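Local coordinates for protein cytochrome P450 (PDB 5L90) that probably works as a heme-dependent monooxygenase, using the heme iron to activate molecular oxygen and oxidise an organic substrate, at residues V289-R294 with S389-G394; T78-S83 with F235-L240; D68-Q73 with I85-P90. One frame throughout, in Å; residues are numbered along the deposited sequence.

Contact 1 (V289-R294 with S389-G394). With HEM (protoporphyrin IX containing Fe), chain C.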
loop_
_atom_site.group_PDB
_atom_site.type_symbol
_atom_site.label_atom_id
_atom_site.label_comp_id
_atom_site.label_asym_id
_atom_site.label_seq_id
_atom_site.Cartn_x
_atom_site.Cartn_y
_atom_site.Cartn_z
ATOM N N VAL A 289 2.650 3.099 -4.510
ATOM C CA VAL A 289 1.601 4.067 -4.810
ATOM C C VAL A 289 2.225 5.311 -5.449
ATOM O O VAL A 289 2.735 6.178 -4.722
ATOM C CB VAL A 289 0.882 4.495 -3.541
ATOM C CG1 VAL A 289 -0.311 5.469 -3.865
ATOM C CG2 VAL A 289 0.536 3.286 -2.771
ATOM N N GLN A 290 1.977 5.488 -6.759
ATOM C CA GLN A 290 2.469 6.587 -7.548
ATOM C C GLN A 290 1.682 7.870 -7.345
ATOM O O GLN A 290 2.266 8.957 -7.456
ATOM C CB GLN A 290 2.425 6.207 -8.992
ATOM C CG GLN A 290 3.333 5.069 -9.297
ATOM C CD GLN A 290 4.804 5.480 -9.266
ATOM O OE1 GLN A 290 5.193 6.373 -9.968
ATOM N NE2 GLN A 290 5.606 4.836 -8.444
ATOM N N ALA A 291 0.397 7.809 -7.005
ATOM C CA ALA A 291 -0.400 9.025 -6.968
ATOM C C ALA A 291 -1.567 8.890 -5.997
ATOM O O ALA A 291 -1.770 7.862 -5.394
ATOM C CB ALA A 291 -0.893 9.367 -8.363
ATOM N N LEU A 292 -2.255 9.996 -5.770
ATOM C CA LEU A 292 -3.399 10.065 -4.872
ATOM C C LEU A 292 -4.477 10.948 -5.506
ATOM O O LEU A 292 -4.238 11.607 -6.506
ATOM C CB LEU A 292 -3.025 10.642 -3.505
ATOM C CG LEU A 292 -2.130 9.837 -2.585
ATOM C CD1 LEU A 292 -1.974 10.557 -1.310
ATOM C CD2 LEU A 292 -2.749 8.527 -2.291
ATOM N N HIS A 293 -5.658 11.008 -4.894
ATOM C CA HIS A 293 -6.746 11.858 -5.359
ATOM C C HIS A 293 -7.086 12.880 -4.279
ATOM O O HIS A 293 -7.114 12.571 -3.082
ATOM C CB HIS A 293 -7.993 11.064 -5.707
ATOM C CG HIS A 293 -7.892 10.158 -6.911
ATOM N ND1 HIS A 293 -7.997 10.625 -8.207
ATOM C CD2 HIS A 293 -7.787 8.799 -7.009
ATOM C CE1 HIS A 293 -7.905 9.602 -9.050
ATOM N NE2 HIS A 293 -7.777 8.481 -8.351
ATOM N N ARG A 294 -7.318 14.114 -4.697
ATOM C CA ARG A 294 -7.835 15.142 -3.800
ATOM C C ARG A 294 -8.856 15.948 -4.588
ATOM O O ARG A 294 -8.878 15.918 -5.833
ATOM C CB ARG A 294 -6.711 16.063 -3.230
ATOM C CG ARG A 294 -5.777 15.384 -2.264
ATOM C CD ARG A 294 -6.505 15.058 -0.996
ATOM N NE ARG A 294 -5.656 14.636 0.116
ATOM C CZ ARG A 294 -5.177 13.406 0.274
ATOM N NH1 ARG A 294 -5.430 12.450 -0.622
ATOM N NH2 ARG A 294 -4.449 13.142 1.338
ATOM N N SER A 389 -1.624 -0.411 -14.405
ATOM C CA SER A 389 -2.146 0.668 -13.584
ATOM C C SER A 389 -1.165 1.815 -13.597
ATOM O O SER A 389 0.037 1.632 -13.835
ATOM C CB SER A 389 -2.396 0.214 -12.149
ATOM O OG SER A 389 -2.857 1.313 -11.381
ATOM N N THR A 390 -1.688 3.013 -13.417
ATOM C CA THR A 390 -0.805 4.166 -13.297
ATOM C C THR A 390 -0.673 4.637 -11.870
ATOM O O THR A 390 0.292 5.347 -11.549
ATOM C CB THR A 390 -1.285 5.353 -14.138
ATOM O OG1 THR A 390 -2.642 5.680 -13.790
ATOM C CG2 THR A 390 -1.143 5.019 -15.627
ATOM N N PHE A 391 -1.645 4.342 -11.030
ATOM C CA PHE A 391 -1.511 4.735 -9.639
ATOM C C PHE A 391 -0.739 3.719 -8.823
ATOM O O PHE A 391 -0.229 4.059 -7.748
ATOM C CB PHE A 391 -2.887 4.952 -9.036
ATOM C CG PHE A 391 -3.480 6.277 -9.388
ATOM C CD1 PHE A 391 -3.439 6.756 -10.706
ATOM C CD2 PHE A 391 -4.056 7.071 -8.424
ATOM C CE1 PHE A 391 -3.974 8.009 -11.029
ATOM C CE2 PHE A 391 -4.579 8.320 -8.749
ATOM C CZ PHE A 391 -4.535 8.770 -10.065
ATOM N N VAL A 392 -0.678 2.489 -9.311
ATOM C CA VAL A 392 -0.125 1.363 -8.597
ATOM C C VAL A 392 0.989 0.842 -9.444
ATOM O O VAL A 392 0.751 0.487 -10.600
ATOM C CB VAL A 392 -1.161 0.257 -8.354
ATOM C CG1 VAL A 392 -0.411 -1.043 -8.092
ATOM C CG2 VAL A 392 -2.087 0.573 -7.201
ATOM N N TYR A 393 2.174 0.714 -8.840
ATOM C CA TYR A 393 3.412 0.418 -9.538
ATOM C C TYR A 393 3.963 -0.869 -8.926
ATOM O O TYR A 393 4.260 -0.936 -7.721
ATOM C CB TYR A 393 4.383 1.613 -9.425
ATOM C CG TYR A 393 5.674 1.417 -10.168
ATOM C CD1 TYR A 393 5.717 1.456 -11.556
ATOM C CD2 TYR A 393 6.823 1.158 -9.504
ATOM C CE1 TYR A 393 6.866 1.243 -12.243
ATOM C CE2 TYR A 393 8.008 0.941 -10.205
ATOM C CZ TYR A 393 8.011 0.982 -11.569
ATOM O OH TYR A 393 9.164 0.771 -12.284
ATOM N N GLY A 394 4.046 -1.907 -9.746
ATOM C CA GLY A 394 4.417 -3.212 -9.241
ATOM C C GLY A 394 4.290 -4.238 -10.341
ATOM O O GLY A 394 3.964 -3.924 -11.505
HETATM C CHA HEM C . -2.885 5.662 4.032
HETATM C CHB HEM C . 0.574 3.994 1.055
HETATM C CHC HEM C . 0.756 -0.130 3.618
HETATM C CHD HEM C . -3.245 1.234 6.006
HETATM C C1A HEM C . -1.937 5.603 3.045
HETATM C C2A HEM C . -1.512 6.710 2.221
HETATM C C3A HEM C . -0.592 6.210 1.388
HETATM C C4A HEM C . -0.359 4.817 1.693
HETATM C CMA HEM C . 0.156 6.935 0.282
HETATM C CAA HEM C . -2.099 8.149 2.200
HETATM C CBA HEM C . -3.424 8.088 1.443
HETATM C CGA HEM C . -4.057 9.415 1.247
HETATM O O1A HEM C . -3.658 10.441 1.847
HETATM O O2A HEM C . -5.052 9.356 0.496
HETATM C C1B HEM C . 1.008 2.749 1.530
HETATM C C2B HEM C . 2.199 1.997 1.090
HETATM C C3B HEM C . 2.210 0.852 1.795
HETATM C C4B HEM C . 1.079 0.862 2.707
HETATM C CMB HEM C . 3.231 2.517 0.017
HETATM C CAB HEM C . 3.218 -0.312 1.795
HETATM C CBB HEM C . 4.440 -0.287 1.239
HETATM C C1C HEM C . -0.288 -0.112 4.519
HETATM C C2C HEM C . -0.604 -1.160 5.481
HETATM C C3C HEM C . -1.713 -0.731 6.146
HETATM C C4C HEM C . -2.143 0.510 5.596
HETATM C CMC HEM C . 0.330 -2.410 5.650
HETATM C CAC HEM C . -2.545 -1.357 7.280
HETATM C CBC HEM C . -2.362 -2.614 7.627
HETATM C C1D HEM C . -3.509 2.549 5.676
HETATM C C2D HEM C . -4.600 3.352 6.157
HETATM C C3D HEM C . -4.493 4.587 5.625
HETATM C C4D HEM C . -3.322 4.589 4.768
HETATM C CMD HEM C . -5.693 2.872 7.104
HETATM C CAD HEM C . -5.460 5.797 5.798
HETATM C CBD HEM C . -4.980 6.823 6.824
HETATM C CGD HEM C . -5.910 8.004 6.877
HETATM O O1D HEM C . -5.994 8.591 8.000
HETATM O O2D HEM C . -6.550 8.341 5.827
HETATM N NA HEM C . -1.209 4.495 2.715
HETATM N NB HEM C . 0.358 2.009 2.498
HETATM N NC HEM C . -1.256 0.859 4.606
HETATM N ND HEM C . -2.738 3.342 4.836
HETATM FE FE HEM C . -0.989 2.760 3.847
#
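F391 provides much of the side-chain contact with 289-294. The methyl of A291 lies over the centre of one ring face, a CH-pi contact with A291 CB 3.9 Å from the centroid of the F391 ring. The ring also meets the imidazole of H293. These two planes are close to parallel, 23° apart, but strongly offset; F391 CE2 lies over one imidazole face, displaced toward its rim. One backbone bond ties the two loops: Q290 N donates to F391 O at 2.8 Å. V289 and V392 are bridged there as a single isolated pair. The side chain of Q290 lies against Y393. A bend at chi2 (-72°) turns the amide so that Q290 NE2 rests 3.6 Å from Y393 CB. The setting is a cytochrome P450 fold: 289-294 leads from the K helix, 275-285, into strand 294-296. The loop 389-394 lies between strands 385-386 and 397-401. Both loops reach helix 229-260, V289 touching T246 and V392 touching N249. V289 CG2 comes 3.9 Å from HEM CHB, and L292 CD1 lies 3.5 Å from HEM CGA. Two residues after L292, R294 binds the propionate that carries CGA. Its NH2 makes a nearly straight bond to HEM O1A, 2.9 Å at 171°, and its NH1 a weak one to HEM O2A. R294 NH1 also donates to H293 O at 3.0 Å, in the guanidinium plane, which helps fix the rotation of the group. Farther out, Y29 and the carbonyl of S287 hold the amide of Q290, and the hydroxyl of Y393 bonds to F23 O.

Contact 2 (T78-S83 with F235-L240). With HEM (protoporphyrin IX containing Fe), chain C.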
loop_
_atom_site.group_PDB
_atom_site.type_symbol
_atom_site.label_atom_id
_atom_site.label_comp_id
_atom_site.label_asym_id
_atom_site.label_seq_id
_atom_site.Cartn_x
_atom_site.Cartn_y
_atom_site.Cartn_z
ATOM N N THR A 78 -21.373 1.828 1.552
ATOM C CA THR A 78 -20.528 0.809 2.153
ATOM C C THR A 78 -19.826 1.377 3.372
ATOM O O THR A 78 -19.625 2.592 3.503
ATOM C CB THR A 78 -19.483 0.268 1.183
ATOM O OG1 THR A 78 -18.598 1.321 0.794
ATOM C CG2 THR A 78 -20.141 -0.300 -0.033
ATOM N N ALA A 79 -19.477 0.470 4.290
ATOM C CA ALA A 79 -18.745 0.873 5.483
ATOM C C ALA A 79 -17.366 1.437 5.111
ATOM O O ALA A 79 -16.851 2.343 5.802
ATOM C CB ALA A 79 -18.657 -0.331 6.434
ATOM N N LEU A 80 -16.756 0.900 4.031
ATOM C CA LEU A 80 -15.495 1.431 3.497
ATOM C C LEU A 80 -15.648 2.875 3.026
ATOM O O LEU A 80 -14.794 3.722 3.314
ATOM C CB LEU A 80 -15.009 0.515 2.364
ATOM C CG LEU A 80 -13.730 0.729 1.588
ATOM C CD1 LEU A 80 -12.463 0.661 2.476
ATOM C CD2 LEU A 80 -13.621 -0.315 0.526
ATOM N N GLY A 81 -16.776 3.201 2.395
ATOM C CA GLY A 81 -16.967 4.516 1.806
ATOM C C GLY A 81 -16.915 5.658 2.786
ATOM O O GLY A 81 -16.745 6.809 2.376
ATOM N N THR A 82 -17.127 5.387 4.050
ATOM C CA THR A 82 -17.067 6.396 5.093
ATOM C C THR A 82 -15.950 6.094 6.083
ATOM O O THR A 82 -15.901 6.680 7.179
ATOM C CB THR A 82 -18.428 6.473 5.798
ATOM O OG1 THR A 82 -18.726 5.203 6.418
ATOM C CG2 THR A 82 -19.548 6.823 4.791
ATOM N N SER A 83 -15.017 5.235 5.693
ATOM C CA SER A 83 -13.882 4.925 6.551
ATOM C C SER A 83 -12.826 6.030 6.448
ATOM O O SER A 83 -12.920 6.963 5.654
ATOM C CB SER A 83 -13.286 3.557 6.199
ATOM O OG SER A 83 -12.729 3.579 4.889
ATOM N N PHE A 235 -13.010 0.126 8.791
ATOM C CA PHE A 235 -11.572 0.236 8.935
ATOM C C PHE A 235 -10.869 -1.112 8.725
ATOM O O PHE A 235 -9.787 -1.176 8.127
ATOM C CB PHE A 235 -11.311 0.776 10.312
ATOM C CG PHE A 235 -9.866 0.978 10.619
ATOM C CD1 PHE A 235 -9.188 2.093 10.134
ATOM C CD2 PHE A 235 -9.186 0.070 11.410
ATOM C CE1 PHE A 235 -7.881 2.310 10.411
ATOM C CE2 PHE A 235 -7.840 0.275 11.698
ATOM C CZ PHE A 235 -7.185 1.412 11.188
ATOM N N SER A 236 -11.494 -2.202 9.157
ATOM C CA SER A 236 -10.984 -3.540 8.899
ATOM C C SER A 236 -10.887 -3.804 7.417
ATOM O O SER A 236 -9.970 -4.496 6.944
ATOM C CB SER A 236 -11.926 -4.570 9.516
ATOM O OG SER A 236 -12.094 -4.288 10.876
ATOM N N ILE A 237 -11.957 -3.469 6.706
ATOM C CA ILE A 237 -11.939 -3.711 5.287
ATOM C C ILE A 237 -10.920 -2.791 4.688
ATOM O O ILE A 237 -10.248 -3.147 3.712
ATOM C CB ILE A 237 -13.335 -3.531 4.669
ATOM C CG1 ILE A 237 -14.315 -4.542 5.300
ATOM C CG2 ILE A 237 -13.277 -3.696 3.162
ATOM C CD1 ILE A 237 -15.720 -4.300 4.925
ATOM N N LEU A 238 -10.785 -1.597 5.279
ATOM C CA LEU A 238 -9.847 -0.624 4.761
ATOM C C LEU A 238 -8.419 -1.178 4.827
ATOM O O LEU A 238 -7.716 -1.188 3.812
ATOM C CB LEU A 238 -9.986 0.723 5.509
ATOM C CG LEU A 238 -8.905 1.730 5.081
ATOM C CD1 LEU A 238 -8.820 1.879 3.538
ATOM C CD2 LEU A 238 -9.138 3.159 5.724
ATOM N N LEU A 239 -8.062 -1.819 5.953
ATOM C CA LEU A 239 -6.699 -2.318 6.171
ATOM C C LEU A 239 -6.371 -3.376 5.146
ATOM O O LEU A 239 -5.225 -3.490 4.691
ATOM C CB LEU A 239 -6.517 -2.912 7.573
ATOM C CG LEU A 239 -6.713 -2.017 8.808
ATOM C CD1 LEU A 239 -6.472 -2.904 9.965
ATOM C CD2 LEU A 239 -5.820 -0.800 8.898
ATOM N N LEU A 240 -7.348 -4.220 4.836
ATOM C CA LEU A 240 -7.188 -5.159 3.742
ATOM C C LEU A 240 -6.817 -4.436 2.464
ATOM O O LEU A 240 -5.870 -4.833 1.769
ATOM C CB LEU A 240 -8.473 -5.971 3.543
ATOM C CG LEU A 240 -8.545 -7.385 4.111
ATOM C CD1 LEU A 240 -9.785 -8.099 3.565
ATOM C CD2 LEU A 240 -7.309 -8.266 3.751
HETATM C CHA HEM C . -2.885 5.662 4.032
HETATM C CHB HEM C . 0.574 3.994 1.055
HETATM C CHC HEM C . 0.756 -0.130 3.618
HETATM C CHD HEM C . -3.245 1.234 6.006
HETATM C C1A HEM C . -1.937 5.603 3.045
HETATM C C2A HEM C . -1.512 6.710 2.221
HETATM C C3A HEM C . -0.592 6.210 1.388
HETATM C C4A HEM C . -0.359 4.817 1.693
HETATM C CMA HEM C . 0.156 6.935 0.282
HETATM C CAA HEM C . -2.099 8.149 2.200
HETATM C CBA HEM C . -3.424 8.088 1.443
HETATM C CGA HEM C . -4.057 9.415 1.247
HETATM O O1A HEM C . -3.658 10.441 1.847
HETATM O O2A HEM C . -5.052 9.356 0.496
HETATM C C1B HEM C . 1.008 2.749 1.530
HETATM C C2B HEM C . 2.199 1.997 1.090
HETATM C C3B HEM C . 2.210 0.852 1.795
HETATM C C4B HEM C . 1.079 0.862 2.707
HETATM C CMB HEM C . 3.231 2.517 0.017
HETATM C CAB HEM C . 3.218 -0.312 1.795
HETATM C CBB HEM C . 4.440 -0.287 1.239
HETATM C C1C HEM C . -0.288 -0.112 4.519
HETATM C C2C HEM C . -0.604 -1.160 5.481
HETATM C C3C HEM C . -1.713 -0.731 6.146
HETATM C C4C HEM C . -2.143 0.510 5.596
HETATM C CMC HEM C . 0.330 -2.410 5.650
HETATM C CAC HEM C . -2.545 -1.357 7.280
HETATM C CBC HEM C . -2.362 -2.614 7.627
HETATM C C1D HEM C . -3.509 2.549 5.676
HETATM C C2D HEM C . -4.600 3.352 6.157
HETATM C C3D HEM C . -4.493 4.587 5.625
HETATM C C4D HEM C . -3.322 4.589 4.768
HETATM C CMD HEM C . -5.693 2.872 7.104
HETATM C CAD HEM C . -5.460 5.797 5.798
HETATM C CBD HEM C . -4.980 6.823 6.824
HETATM C CGD HEM C . -5.910 8.004 6.877
HETATM O O1D HEM C . -5.994 8.591 8.000
HETATM O O2D HEM C . -6.550 8.341 5.827
HETATM N NA HEM C . -1.209 4.495 2.715
HETATM N NB HEM C . 0.358 2.009 2.498
HETATM N NC HEM C . -1.256 0.859 4.606
HETATM N ND HEM C . -2.738 3.342 4.836
HETATM FE FE HEM C . -0.989 2.760 3.847
#
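L80 and L238 come within 6.1 Å of each other, CA to CA, where the turn at 79-81, with helical backbone angles, passes beside helix 229-260. Leucine packing joins them. L80 CG stands opposite its own backbone N (chi1 -179°), and the branch ending in CD1 reaches the helix, with L80 CD1 3.7 Å from L238 CA. The two leucine side chains cross at about a right angle. The other branch of L80 makes a looser contact, its CD2 lying 4.3 Å from I237 CG2. S83 adds a polar atom beside this apolar patch. With chi1 at 65° its hydroxyl folds back over its own backbone and donates to L80 O at 2.6 Å, in the carbonyl plane and on a lone pair. The same carbonyl accepts from S83 N, and N86 ND2 also bonds to it. S83 OG packs 3.7 Å from L238 CD2 as well. With an alanine here, L80 O would probably lose its hydroxyl donor and L238 CD2 part of its packing surface. The far side of L238 belongs to the heme: L238 CD2 is 3.7 Å from HEM CMD. L239 CD2 lies equally near HEM CAC, at 3.7 Å. This is the meeting of the B-C loop with the long distal helix at the heme edge, the arrangement that borders the active site in cytochromes P450.

Contact 3 (D68-Q73 with I85-P90). With HEM (protoporphyrin IX containing Fe), chain C.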
loop_
_atom_site.group_PDB
_atom_site.type_symbol
_atom_site.label_atom_id
_atom_site.label_comp_id
_atom_site.label_asym_id
_atom_site.label_seq_id
_atom_site.Cartn_x
_atom_site.Cartn_y
_atom_site.Cartn_z
ATOM N N ASP A 68 -12.560 13.933 1.065
ATOM C CA ASP A 68 -13.943 13.516 1.165
ATOM C C ASP A 68 -14.389 12.833 -0.124
ATOM O O ASP A 68 -14.629 13.481 -1.148
ATOM C CB ASP A 68 -14.788 14.753 1.459
ATOM C CG ASP A 68 -16.198 14.423 2.030
ATOM O OD1 ASP A 68 -16.729 13.277 1.866
ATOM O OD2 ASP A 68 -16.789 15.358 2.626
ATOM N N ARG A 69 -14.646 11.533 -0.024
ATOM C CA ARG A 69 -15.107 10.742 -1.153
ATOM C C ARG A 69 -16.280 9.881 -0.698
ATOM O O ARG A 69 -16.519 8.796 -1.237
ATOM C CB ARG A 69 -13.987 9.860 -1.721
ATOM C CG ARG A 69 -12.789 10.614 -2.225
ATOM C CD ARG A 69 -11.582 9.757 -2.687
ATOM N NE ARG A 69 -10.365 10.512 -2.376
ATOM C CZ ARG A 69 -9.699 10.402 -1.234
ATOM N NH1 ARG A 69 -10.106 9.543 -0.306
ATOM N NH2 ARG A 69 -8.638 11.165 -1.009
ATOM N N ARG A 70 -17.005 10.337 0.318
ATOM C CA ARG A 70 -18.128 9.545 0.771
ATOM C C ARG A 70 -19.192 9.483 -0.323
ATOM O O ARG A 70 -19.507 10.515 -0.923
ATOM C CB ARG A 70 -18.737 10.123 2.025
ATOM C CG ARG A 70 -17.875 9.961 3.198
ATOM C CD ARG A 70 -18.504 10.659 4.348
ATOM N NE ARG A 70 -18.565 12.069 4.041
ATOM C CZ ARG A 70 -19.316 12.956 4.684
ATOM N NH1 ARG A 70 -20.079 12.586 5.706
ATOM N NH2 ARG A 70 -19.272 14.220 4.307
ATOM N N PRO A 71 -19.790 8.310 -0.569
ATOM C CA PRO A 71 -20.724 8.191 -1.690
ATOM C C PRO A 71 -21.969 9.021 -1.444
ATOM O O PRO A 71 -22.376 9.227 -0.286
ATOM C CB PRO A 71 -21.028 6.687 -1.757
ATOM C CG PRO A 71 -20.534 6.081 -0.433
ATOM C CD PRO A 71 -19.521 7.006 0.089
ATOM N N PRO A 72 -22.525 9.620 -2.496
ATOM C CA PRO A 72 -23.823 10.286 -2.365
ATOM C C PRO A 72 -24.895 9.298 -1.940
ATOM O O PRO A 72 -24.747 8.076 -2.024
ATOM C CB PRO A 72 -24.087 10.834 -3.769
ATOM C CG PRO A 72 -22.751 11.012 -4.358
ATOM C CD PRO A 72 -21.933 9.867 -3.819
ATOM N N GLN A 73 -26.015 9.861 -1.501
ATOM C CA GLN A 73 -27.084 9.034 -0.959
ATOM C C GLN A 73 -27.593 8.008 -1.980
ATOM O O GLN A 73 -27.836 6.845 -1.629
ATOM C CB GLN A 73 -28.199 9.948 -0.462
ATOM C CG GLN A 73 -27.726 10.882 0.675
ATOM C CD GLN A 73 -27.324 10.127 1.941
ATOM O OE1 GLN A 73 -26.136 9.878 2.196
ATOM N NE2 GLN A 73 -28.321 9.754 2.738
ATOM N N ILE A 85 -10.035 6.968 5.339
ATOM C CA ILE A 85 -9.296 7.581 4.261
ATOM C C ILE A 85 -10.167 8.471 3.406
ATOM O O ILE A 85 -9.629 9.251 2.609
ATOM C CB ILE A 85 -8.653 6.441 3.451
ATOM C CG1 ILE A 85 -7.471 6.929 2.598
ATOM C CG2 ILE A 85 -9.688 5.772 2.622
ATOM C CD1 ILE A 85 -6.700 5.791 2.024
ATOM N N ASN A 86 -11.494 8.384 3.553
ATOM C CA ASN A 86 -12.449 9.073 2.688
ATOM C C ASN A 86 -13.198 10.179 3.433
ATOM O O ASN A 86 -14.245 10.622 2.975
ATOM C CB ASN A 86 -13.460 8.093 2.088
ATOM C CG ASN A 86 -12.847 7.076 1.131
ATOM O OD1 ASN A 86 -12.077 7.418 0.241
ATOM N ND2 ASN A 86 -13.229 5.803 1.295
ATOM N N ILE A 87 -12.673 10.647 4.550
ATOM C CA ILE A 87 -13.282 11.721 5.307
ATOM C C ILE A 87 -12.237 12.767 5.710
ATOM O O ILE A 87 -11.031 12.499 5.798
ATOM C CB ILE A 87 -14.018 11.179 6.562
ATOM C CG1 ILE A 87 -13.128 10.385 7.508
ATOM C CG2 ILE A 87 -15.021 10.182 6.148
ATOM C CD1 ILE A 87 -13.777 9.989 8.855
ATOM N N ASP A 88 -12.730 13.957 6.011
ATOM C CA ASP A 88 -11.963 15.101 6.471
ATOM C C ASP A 88 -12.139 15.326 7.952
ATOM O O ASP A 88 -12.987 14.708 8.605
ATOM C CB ASP A 88 -12.408 16.373 5.761
ATOM C CG ASP A 88 -12.024 16.410 4.325
ATOM O OD1 ASP A 88 -10.960 15.823 3.925
ATOM O OD2 ASP A 88 -12.812 17.061 3.591
ATOM N N PRO A 89 -11.344 16.210 8.525
ATOM C CA PRO A 89 -11.672 16.714 9.850
ATOM C C PRO A 89 -12.998 17.482 9.822
ATOM O O PRO A 89 -13.477 17.956 8.782
ATOM C CB PRO A 89 -10.482 17.624 10.211
ATOM C CG PRO A 89 -9.413 17.355 9.212
ATOM C CD PRO A 89 -10.074 16.737 8.013
ATOM N N PRO A 90 -13.616 17.577 10.977
ATOM C CA PRO A 90 -13.079 17.184 12.280
ATOM C C PRO A 90 -13.230 15.660 12.567
ATOM O O PRO A 90 -12.540 15.148 13.474
ATOM C CB PRO A 90 -13.910 18.031 13.250
ATOM C CG PRO A 90 -15.257 18.182 12.552
ATOM C CD PRO A 90 -14.924 18.240 11.074
HETATM C CHA HEM C . -2.885 5.662 4.032
HETATM C CHB HEM C . 0.574 3.994 1.055
HETATM C CHC HEM C . 0.756 -0.130 3.618
HETATM C CHD HEM C . -3.245 1.234 6.006
HETATM C C1A HEM C . -1.937 5.603 3.045
HETATM C C2A HEM C . -1.512 6.710 2.221
HETATM C C3A HEM C . -0.592 6.210 1.388
HETATM C C4A HEM C . -0.359 4.817 1.693
HETATM C CMA HEM C . 0.156 6.935 0.282
HETATM C CAA HEM C . -2.099 8.149 2.200
HETATM C CBA HEM C . -3.424 8.088 1.443
HETATM C CGA HEM C . -4.057 9.415 1.247
HETATM O O1A HEM C . -3.658 10.441 1.847
HETATM O O2A HEM C . -5.052 9.356 0.496
HETATM C C1B HEM C . 1.008 2.749 1.530
HETATM C C2B HEM C . 2.199 1.997 1.090
HETATM C C3B HEM C . 2.210 0.852 1.795
HETATM C C4B HEM C . 1.079 0.862 2.707
HETATM C CMB HEM C . 3.231 2.517 0.017
HETATM C CAB HEM C . 3.218 -0.312 1.795
HETATM C CBB HEM C . 4.440 -0.287 1.239
HETATM C C1C HEM C . -0.288 -0.112 4.519
HETATM C C2C HEM C . -0.604 -1.160 5.481
HETATM C C3C HEM C . -1.713 -0.731 6.146
HETATM C C4C HEM C . -2.143 0.510 5.596
HETATM C CMC HEM C . 0.330 -2.410 5.650
HETATM C CAC HEM C . -2.545 -1.357 7.280
HETATM C CBC HEM C . -2.362 -2.614 7.627
HETATM C C1D HEM C . -3.509 2.549 5.676
HETATM C C2D HEM C . -4.600 3.352 6.157
HETATM C C3D HEM C . -4.493 4.587 5.625
HETATM C C4D HEM C . -3.322 4.589 4.768
HETATM C CMD HEM C . -5.693 2.872 7.104
HETATM C CAD HEM C . -5.460 5.797 5.798
HETATM C CBD HEM C . -4.980 6.823 6.824
HETATM C CGD HEM C . -5.910 8.004 6.877
HETATM O O1D HEM C . -5.994 8.591 8.000
HETATM O O2D HEM C . -6.550 8.341 5.827
HETATM N NA HEM C . -1.209 4.495 2.715
HETATM N NB HEM C . 0.358 2.009 2.498
HETATM N NC HEM C . -1.256 0.859 4.606
HETATM N ND HEM C . -2.738 3.342 4.836
HETATM FE FE HEM C . -0.989 2.760 3.847
#
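R69 reaches across to 85-90 with one nitrogen that makes two hydrogen bonds. R69 NH1 donates to N86 OD1 at 2.9 Å and to I85 O at 3.0 Å. Both acceptors lie at the edge of the guanidinium, near its plane. The N86 amide stands steeply to that plane, 73° away from it. A third bond, R69 N to N86 O at 3.2 Å, joins the backbones. Both segments belong to the B-C loop of the cytochrome P450 fold, which here folds back on itself before helix 91-99. R69 NH2 bonds to H293 O. N86 ND2 is satisfied outside the two segments, so both ends of the amide are held. Beside R69, R70 grips D68 side-on in a salt bridge. R70 NE meets D68 OD1 at 3.1 Å in the guanidinium plane, while R70 NH2 reaches D68 OD2 from a slight tilt. D68 OD2 and D88 OD2 are 4.4 Å apart, two like charges near each other without touching. R70 probably offsets the charge of D68, and D88 is held by S66 OG and the backbone N of S67. Apolar contact is modest. R70 CD meets I87 CG2 at 3.9 Å, where the aliphatic chain of the arginine crosses the isoleucine obliquely. I85 flanks a heme propionate, its CA 3.3 Å from HEM O2D. N86 O, which already accepts from R69 N, also receives a CA-H...O contact from D68 CA at 3.4 Å.

Contacts 2 and 3 interleave along the chain, 68-73, 78-83, 85-90 and then 235-240, and both lie before contact 1. Their centres are 12 Å apart, and the two touch where N86 meets L80. Contact 1 is centred about 19 Å from contact 2 and 20 Å from contact 3. It touches contact 3 where R69 bonds to the carbonyl of H293, with the guanidinium of R294 close by. Strand 294-296, entered by contact 1, lies antiparallel beside strand 65-66, which precedes the loop of contacts 2 and 3. Helix 229-260 runs through contact 2 and also reaches contact 1. Residues far apart in the sequence thus meet the heme at different points of its rim.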